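Side-chain contacts in glutamine synthetase (Streptomyces coelicolor, PDB 4BAX), which belongs to the glutamine synthetase family, combining a beta-grasp domain with a catalytic domain in an assembly of ten chains: residues G186-A189 with P190-S194; L197-A200 with R201-Y205; V298-P301 with W302-K306. All coordinates share one frame; numbering follows the deposited sequence.

Overall arrangement
Interactions 1 and 2 share helix 190-210, the first at its N-terminal end and the second farther along it, with centres 14 Å apart. Interaction 3 lies nearer the periphery of the chain, its centre about 22 Å from the chain centre against 9 Å for interaction 2, and its nearest atoms are about 17 Å from those of interaction 2. Interactions 1 and 3 are both partly buried strand-to-helix turns, each with an apolar valine contact and a backbone carbonyl at the N-cap position that accepts the first helical bond. Interaction 2 lies within the helix, and all its touching residues are buried; there a cation-pi pair adds charge to the chemistry.

Interaction 1: residues G186-A189 with P190-S194; sequences GPLA and PLEVS
L188 and V193 meet where strand 180-188 turns into helix 190-210, a strand-to-helix junction with A189 at the N-cap position. The CB atoms of L188 and V193 lie 3.7 Å apart, so the apolar contact is made close to the backbone and not at the branch ends. Farther out on the leucine, the CD2 methyl of L188 comes within 4.0 Å of CG of E192, the two side chains passing at a slant. The first torsion of E192, with CG anti to the backbone N (chi1 -166°), brings CG to that methyl, and the bend at chi2 then turns the carboxylate away; there OE2 makes a weak hydrogen bond with Q196 one turn on.

The polar element is the first helical bond: V193 N donates to A189 O at 2.7 Å, nearly straight at hydrogen (167°) and in line with the C=O bond. It closes the first turn on the N-cap carbonyl, and V193 CB stands 3.5 Å from that same A189 O. P190, as the first helical residue, needs no backbone N-H, because no preceding turn offers it an acceptor.

Outside this shell, V193 and P190 rest on F111 of strand 110-121, to which L188 is also tied by a backbone hydrogen bond. V193 touches T327 of helix 323-341 as well. On the strand side, the peptide bond before P187 is cis, and G186 has backbone angles that would jam a CB against the preceding carbonyl. At the start of the helix, P190 O accepts two donors of S194, one turn on, from opposite faces of its plane: S194 N at 3.1 Å and S194 OG at 3.0 Å.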
loop_
_atom_site.group_PDB
_atom_site.type_symbol
_atom_site.label_atom_id
_atom_site.label_comp_id
_atom_site.label_asym_id
_atom_site.label_seq_id
_atom_site.Cartn_x
_atom_site.Cartn_y
_atom_site.Cartn_z
ATOM N N GLY A 186 -29.427 -35.501 7.801
ATOM C CA GLY A 186 -30.511 -36.407 8.115
ATOM C C GLY A 186 -31.241 -36.850 6.855
ATOM O O GLY A 186 -30.862 -36.488 5.744
ATOM N N PRO A 187 -32.322 -37.613 7.017
ATOM C CA PRO A 187 -32.831 -38.065 8.318
ATOM C C PRO A 187 -32.035 -39.257 8.867
ATOM O O PRO A 187 -31.670 -40.158 8.099
ATOM C CB PRO A 187 -34.281 -38.459 8.005
ATOM C CG PRO A 187 -34.330 -38.688 6.476
ATOM C CD PRO A 187 -33.010 -38.260 5.883
ATOM N N LEU A 188 -31.755 -39.239 10.173
ATOM C CA LEU A 188 -30.899 -40.244 10.803
ATOM C C LEU A 188 -31.325 -40.507 12.237
ATOM O O LEU A 188 -32.070 -39.727 12.823
ATOM C CB LEU A 188 -29.428 -39.805 10.771
ATOM C CG LEU A 188 -28.755 -39.852 9.396
ATOM C CD1 LEU A 188 -27.479 -38.988 9.342
ATOM C CD2 LEU A 188 -28.466 -41.324 9.054
ATOM N N ALA A 189 -30.832 -41.613 12.789
ATOM C CA ALA A 189 -31.036 -41.983 14.188
ATOM C C ALA A 189 -30.219 -41.028 15.084
ATOM O O ALA A 189 -29.203 -40.482 14.636
ATOM C CB ALA A 189 -30.598 -43.428 14.396
ATOM N N PRO A 190 -30.632 -40.854 16.356
ATOM C CA PRO A 190 -30.080 -39.778 17.205
ATOM C C PRO A 190 -28.557 -39.817 17.360
ATOM O O PRO A 190 -27.890 -38.794 17.179
ATOM C CB PRO A 190 -30.748 -40.024 18.568
ATOM C CG PRO A 190 -32.017 -40.750 18.257
ATOM C CD PRO A 190 -31.758 -41.561 17.004
ATOM N N LEU A 191 -28.005 -40.994 17.628
ATOM C CA LEU A 191 -26.556 -41.099 17.743
ATOM C C LEU A 191 -25.856 -40.874 16.412
ATOM O O LEU A 191 -24.840 -40.176 16.344
ATOM C CB LEU A 191 -26.140 -42.442 18.363
ATOM C CG LEU A 191 -26.449 -42.574 19.859
ATOM C CD1 LEU A 191 -26.497 -44.038 20.301
ATOM C CD2 LEU A 191 -25.415 -41.800 20.681
ATOM N N GLU A 192 -26.421 -41.437 15.350
ATOM C CA GLU A 192 -25.821 -41.298 14.036
ATOM C C GLU A 192 -25.876 -39.834 13.534
ATOM O O GLU A 192 -24.900 -39.310 12.980
ATOM C CB GLU A 192 -26.454 -42.276 13.034
ATOM C CG GLU A 192 -25.674 -42.438 11.724
ATOM C CD GLU A 192 -24.330 -43.175 11.859
ATOM O OE1 GLU A 192 -23.971 -43.608 12.981
ATOM O OE2 GLU A 192 -23.606 -43.284 10.835
ATOM N N VAL A 193 -27.001 -39.168 13.755
ATOM C CA VAL A 193 -27.127 -37.779 13.335
ATOM C C VAL A 193 -26.192 -36.830 14.076
ATOM O O VAL A 193 -25.618 -35.910 13.476
ATOM C CB VAL A 193 -28.595 -37.282 13.400
ATOM C CG1 VAL A 193 -28.996 -36.858 14.821
ATOM C CG2 VAL A 193 -28.822 -36.168 12.380
ATOM N N SER A 194 -26.010 -37.103 15.368
ATOM C CA SER A 194 -25.190 -36.289 16.245
ATOM C C SER A 194 -23.723 -36.443 15.926
ATOM O O SER A 194 -22.979 -35.453 15.874
ATOM C CB SER A 194 -25.450 -36.671 17.707
ATOM O OG SER A 194 -26.703 -36.219 18.190
#

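Interaction 2: residues L197-A200 with R201-Y205; sequences LWVA and RWLLY
Within helix 190-210, one turn carries an i to i+3 cation-pi pair between W198 and R201 in the interior of the chain. The guanidinium sits over a face of the indole, with R201 CZ 4.6 Å from the centroid of the W198 six-membered ring and 17° off its normal. The two planes are almost perpendicular, 86° apart, so the arginine turns an edge to the ring. NH1 of R201 is the atom that comes down, 3.2 Å from CH2 of W198 and displaced toward the ring's rim.

The arginine reaches this place as an extended chain from CG to NE, its CD lying 3.7 Å from CE3 of W198. L197 meets the same chain at a slant, with its CG 3.8 Å from NE of R201. Both partners are also held by other residues: R201 NH2 bonds V321 O, R201 NE bonds Q115 OE1, and W198 NE1 bonds D322 OD1. These bonds would limit rotation of both flat groups, and P323 of helix 323-341 packs against W198, R201 and L197.

One residue on from W198, V199 CG1 touches L203 CD1 at 4.2 Å, an i to i+4 contact. W202, next after R201, packs on V144 of a neighbouring subunit. The backbone of the same turn is closed by R201 N, which donates to L197 O at 2.7 Å.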
loop_
_atom_site.group_PDB
_atom_site.type_symbol
_atom_site.label_atom_id
_atom_site.label_comp_id
_atom_site.label_asym_id
_atom_site.label_seq_id
_atom_site.Cartn_x
_atom_site.Cartn_y
_atom_site.Cartn_z
ATOM N N LEU A 197 -22.944 -34.760 12.415
ATOM C CA LEU A 197 -22.969 -33.302 12.525
ATOM C C LEU A 197 -21.678 -32.737 13.143
ATOM O O LEU A 197 -21.148 -31.692 12.684
ATOM C CB LEU A 197 -24.195 -32.847 13.332
ATOM C CG LEU A 197 -24.313 -31.331 13.555
ATOM C CD1 LEU A 197 -24.236 -30.571 12.226
ATOM C CD2 LEU A 197 -25.600 -30.951 14.291
ATOM N N TRP A 198 -21.172 -33.425 14.175
ATOM C CA TRP A 198 -19.924 -33.005 14.808
ATOM C C TRP A 198 -18.770 -33.107 13.828
ATOM O O TRP A 198 -17.930 -32.199 13.718
ATOM C CB TRP A 198 -19.624 -33.837 16.064
ATOM C CG TRP A 198 -20.200 -33.231 17.301
ATOM C CD1 TRP A 198 -21.099 -33.808 18.178
ATOM C CD2 TRP A 198 -19.982 -31.906 17.771
ATOM N NE1 TRP A 198 -21.413 -32.922 19.189
ATOM C CE2 TRP A 198 -20.745 -31.745 18.960
ATOM C CE3 TRP A 198 -19.198 -30.834 17.319
ATOM C CZ2 TRP A 198 -20.741 -30.549 19.694
ATOM C CZ3 TRP A 198 -19.201 -29.647 18.048
ATOM C CH2 TRP A 198 -19.963 -29.519 19.222
ATOM N N VAL A 199 -18.784 -34.192 13.070
ATOM C CA VAL A 199 -17.763 -34.419 12.082
ATOM C C VAL A 199 -17.915 -33.402 10.946
ATOM O O VAL A 199 -16.939 -32.824 10.447
ATOM C CB VAL A 199 -17.800 -35.860 11.570
ATOM C CG1 VAL A 199 -16.863 -36.007 10.389
ATOM C CG2 VAL A 199 -17.422 -36.832 12.691
ATOM N N ALA A 200 -19.165 -33.160 10.567
ATOM C CA ALA A 200 -19.440 -32.184 9.537
ATOM C C ALA A 200 -19.017 -30.757 9.978
ATOM O O ALA A 200 -18.500 -29.976 9.161
ATOM C CB ALA A 200 -20.924 -32.236 9.114
ATOM N N ARG A 201 -19.212 -30.434 11.262
ATOM C CA ARG A 201 -18.731 -29.163 11.814
ATOM C C ARG A 201 -17.215 -29.129 11.739
ATOM O O ARG A 201 -16.604 -28.134 11.323
ATOM C CB ARG A 201 -19.167 -28.974 13.271
ATOM C CG ARG A 201 -20.588 -28.436 13.451
ATOM C CD ARG A 201 -21.183 -28.918 14.793
ATOM N NE ARG A 201 -22.488 -28.320 15.083
ATOM C CZ ARG A 201 -22.929 -27.966 16.296
ATOM N NH1 ARG A 201 -22.178 -28.151 17.383
ATOM N NH2 ARG A 201 -24.144 -27.427 16.422
ATOM N N TRP A 202 -16.603 -30.229 12.146
ATOM C CA TRP A 202 -15.161 -30.278 12.154
ATOM C C TRP A 202 -14.663 -30.081 10.719
ATOM O O TRP A 202 -13.674 -29.373 10.491
ATOM C CB TRP A 202 -14.643 -31.595 12.769
ATOM C CG TRP A 202 -13.142 -31.632 12.851
ATOM C CD1 TRP A 202 -12.374 -31.200 13.905
ATOM C CD2 TRP A 202 -12.217 -32.106 11.848
ATOM N NE1 TRP A 202 -11.032 -31.370 13.613
ATOM C CE2 TRP A 202 -10.912 -31.931 12.365
ATOM C CE3 TRP A 202 -12.365 -32.649 10.567
ATOM C CZ2 TRP A 202 -9.769 -32.295 11.651
ATOM C CZ3 TRP A 202 -11.229 -33.003 9.867
ATOM C CH2 TRP A 202 -9.948 -32.828 10.410
ATOM N N LEU A 203 -15.365 -30.673 9.755
ATOM C CA LEU A 203 -15.000 -30.537 8.351
ATOM C C LEU A 203 -15.167 -29.095 7.835
ATOM O O LEU A 203 -14.400 -28.652 6.959
ATOM C CB LEU A 203 -15.811 -31.508 7.504
ATOM C CG LEU A 203 -15.345 -32.965 7.509
ATOM C CD1 LEU A 203 -16.387 -33.842 6.813
ATOM C CD2 LEU A 203 -13.993 -33.121 6.828
ATOM N N LEU A 204 -16.163 -28.368 8.346
ATOM C CA LEU A 204 -16.363 -26.982 7.912
ATOM C C LEU A 204 -15.215 -26.063 8.343
ATOM O O LEU A 204 -14.594 -25.389 7.506
ATOM C CB LEU A 204 -17.705 -26.449 8.416
ATOM C CG LEU A 204 -17.963 -24.970 8.052
ATOM C CD1 LEU A 204 -18.186 -24.705 6.539
ATOM C CD2 LEU A 204 -19.125 -24.422 8.885
ATOM N N TYR A 205 -14.878 -26.121 9.631
ATOM C CA TYR A 205 -13.807 -25.308 10.186
ATOM C C TYR A 205 -12.524 -25.639 9.485
ATOM O O TYR A 205 -11.757 -24.771 9.090
ATOM C CB TYR A 205 -13.608 -25.638 11.654
ATOM C CG TYR A 205 -14.736 -25.301 12.579
ATOM C CD1 TYR A 205 -15.330 -24.041 12.587
ATOM C CD2 TYR A 205 -15.184 -26.247 13.495
ATOM C CE1 TYR A 205 -16.364 -23.757 13.484
ATOM C CE2 TYR A 205 -16.200 -25.971 14.375
ATOM C CZ TYR A 205 -16.786 -24.737 14.377
ATOM O OH TYR A 205 -17.804 -24.504 15.277
#

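Interaction 3: residues V298-P301 with W302-K306; sequences VRIP and WQVEK
V304, in the first turn of helix 302-307, reaches back to I300 and P301 where strand 298-300 ends in a strand-to-helix turn. Its CB lies 3.4 Å from P301 O, the carbonyl of the N-cap position. From there the branches diverge. CG1, anti to the backbone N (chi1 171°), meets CG2 of I300 at 4.1 Å, the two side chains crossing at about a right angle. CG2 instead turns over the proline and comes within 3.8 Å of CD of P301, with CG of P301 a little beyond. One valine thus touches the end of the strand with one methyl and the turn residue with the other. Outward, I247 of helix 244-253 packs against V304, and Y244 of that helix against I300.

P301 O is also the acceptor that starts the helix. E305 N donates to it at 3.2 Å with a near-straight N-H angle of 160°, the donor lying in the carbonyl plane. V304 N adds a weak bond to the same oxygen, strongly bent.

At the CB edge of the proline, the bend of Q303 at chi2 brings OE1 to 3.4 Å from CB of P301. CG of Q303 lies over the centre of the W302 indole, 3.7 Å above the ring plane. D56 of a neighbouring subunit packs against W302. R299, on the strand, forms a salt bridge with E313 of the adjoining strand 312-314.

Taken together, P301 O takes both hydrogen bonds across the junction, and the remaining contacts are largely apolar, consistent with a joint held by backbone bonding and apolar fit; no charged pair links its two halves.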
loop_
_atom_site.group_PDB
_atom_site.type_symbol
_atom_site.label_atom_id
_atom_site.label_comp_id
_atom_site.label_asym_id
_atom_site.label_seq_id
_atom_site.Cartn_x
_atom_site.Cartn_y
_atom_site.Cartn_z
ATOM N N VAL A 298 -42.336 -24.332 17.809
ATOM C CA VAL A 298 -42.326 -25.545 17.024
ATOM C C VAL A 298 -43.313 -25.416 15.867
ATOM O O VAL A 298 -44.465 -25.012 16.049
ATOM C CB VAL A 298 -42.699 -26.755 17.897
ATOM C CG1 VAL A 298 -43.187 -27.923 17.053
ATOM C CG2 VAL A 298 -41.537 -27.130 18.776
ATOM N N ARG A 299 -42.865 -25.779 14.672
ATOM C CA ARG A 299 -43.740 -25.696 13.520
ATOM C C ARG A 299 -44.163 -27.086 13.004
ATOM O O ARG A 299 -43.354 -28.024 12.956
ATOM C CB ARG A 299 -43.077 -24.895 12.394
ATOM C CG ARG A 299 -43.850 -24.973 11.083
ATOM C CD ARG A 299 -43.282 -24.092 10.000
ATOM N NE ARG A 299 -42.132 -24.704 9.349
ATOM C CZ ARG A 299 -41.716 -24.375 8.128
ATOM N NH1 ARG A 299 -42.381 -23.458 7.428
ATOM N NH2 ARG A 299 -40.651 -24.971 7.595
ATOM N N ILE A 300 -45.443 -27.195 12.650
ATOM C CA ILE A 300 -45.965 -28.339 11.913
ATOM C C ILE A 300 -46.128 -27.951 10.457
ATOM O O ILE A 300 -47.021 -27.170 10.109
ATOM C CB ILE A 300 -47.346 -28.778 12.449
ATOM C CG1 ILE A 300 -47.224 -29.298 13.885
ATOM C CG2 ILE A 300 -47.967 -29.829 11.534
ATOM C CD1 ILE A 300 -48.470 -29.117 14.698
ATOM N N PRO A 301 -45.312 -28.561 9.587
ATOM C CA PRO A 301 -45.312 -28.221 8.163
ATOM C C PRO A 301 -46.676 -28.503 7.551
ATOM O O PRO A 301 -47.396 -29.391 8.017
ATOM C CB PRO A 301 -44.251 -29.162 7.580
ATOM C CG PRO A 301 -43.389 -29.536 8.738
ATOM C CD PRO A 301 -44.340 -29.624 9.893
ATOM N N TRP A 302 -47.036 -27.736 6.536
ATOM C CA TRP A 302 -48.356 -27.850 5.932
ATOM C C TRP A 302 -48.582 -29.255 5.321
ATOM O O TRP A 302 -49.712 -29.755 5.330
ATOM C CB TRP A 302 -48.582 -26.735 4.897
ATOM C CG TRP A 302 -47.672 -26.805 3.716
ATOM C CD1 TRP A 302 -46.428 -26.243 3.601
ATOM C CD2 TRP A 302 -47.940 -27.447 2.461
ATOM N NE1 TRP A 302 -45.896 -26.520 2.363
ATOM C CE2 TRP A 302 -46.804 -27.251 1.640
ATOM C CE3 TRP A 302 -49.025 -28.175 1.951
ATOM C CZ2 TRP A 302 -46.724 -27.758 0.338
ATOM C CZ3 TRP A 302 -48.945 -28.674 0.655
ATOM C CH2 TRP A 302 -47.802 -28.460 -0.137
ATOM N N GLN A 303 -47.516 -29.884 4.802
ATOM C CA GLN A 303 -47.623 -31.228 4.226
ATOM C C GLN A 303 -47.987 -32.226 5.301
ATOM O O GLN A 303 -48.717 -33.180 5.043
ATOM C CB GLN A 303 -46.305 -31.679 3.589
ATOM C CG GLN A 303 -45.726 -30.783 2.518
ATOM C CD GLN A 303 -44.659 -29.850 3.053
ATOM O OE1 GLN A 303 -44.692 -29.447 4.220
ATOM N NE2 GLN A 303 -43.707 -29.492 2.193
ATOM N N VAL A 304 -47.422 -32.048 6.484
ATOM C CA VAL A 304 -47.692 -32.967 7.574
ATOM C C VAL A 304 -49.159 -32.856 7.977
ATOM O O VAL A 304 -49.826 -33.873 8.208
ATOM C CB VAL A 304 -46.770 -32.694 8.788
ATOM C CG1 VAL A 304 -47.203 -33.522 10.020
ATOM C CG2 VAL A 304 -45.333 -33.006 8.426
ATOM N N GLU A 305 -49.672 -31.623 8.065
ATOM C CA GLU A 305 -51.077 -31.458 8.425
ATOM C C GLU A 305 -52.013 -31.904 7.332
ATOM O O GLU A 305 -53.070 -32.452 7.612
ATOM C CB GLU A 305 -51.369 -30.027 8.813
ATOM C CG GLU A 305 -52.823 -29.837 9.268
ATOM C CD GLU A 305 -53.723 -29.494 8.106
ATOM O OE1 GLU A 305 -53.332 -28.588 7.339
ATOM O OE2 GLU A 305 -54.828 -30.090 7.968
ATOM N N LYS A 306 -51.616 -31.681 6.087
ATOM C CA LYS A 306 -52.401 -32.142 4.942
ATOM C C LYS A 306 -52.443 -33.656 4.863
ATOM O O LYS A 306 -53.486 -34.253 4.617
ATOM C CB LYS A 306 -51.846 -31.569 3.632
ATOM C CG LYS A 306 -52.650 -31.967 2.395
ATOM C CD LYS A 306 -54.095 -31.514 2.555
ATOM C CE LYS A 306 -54.981 -31.819 1.335
ATOM N NZ LYS A 306 -56.452 -31.780 1.673
#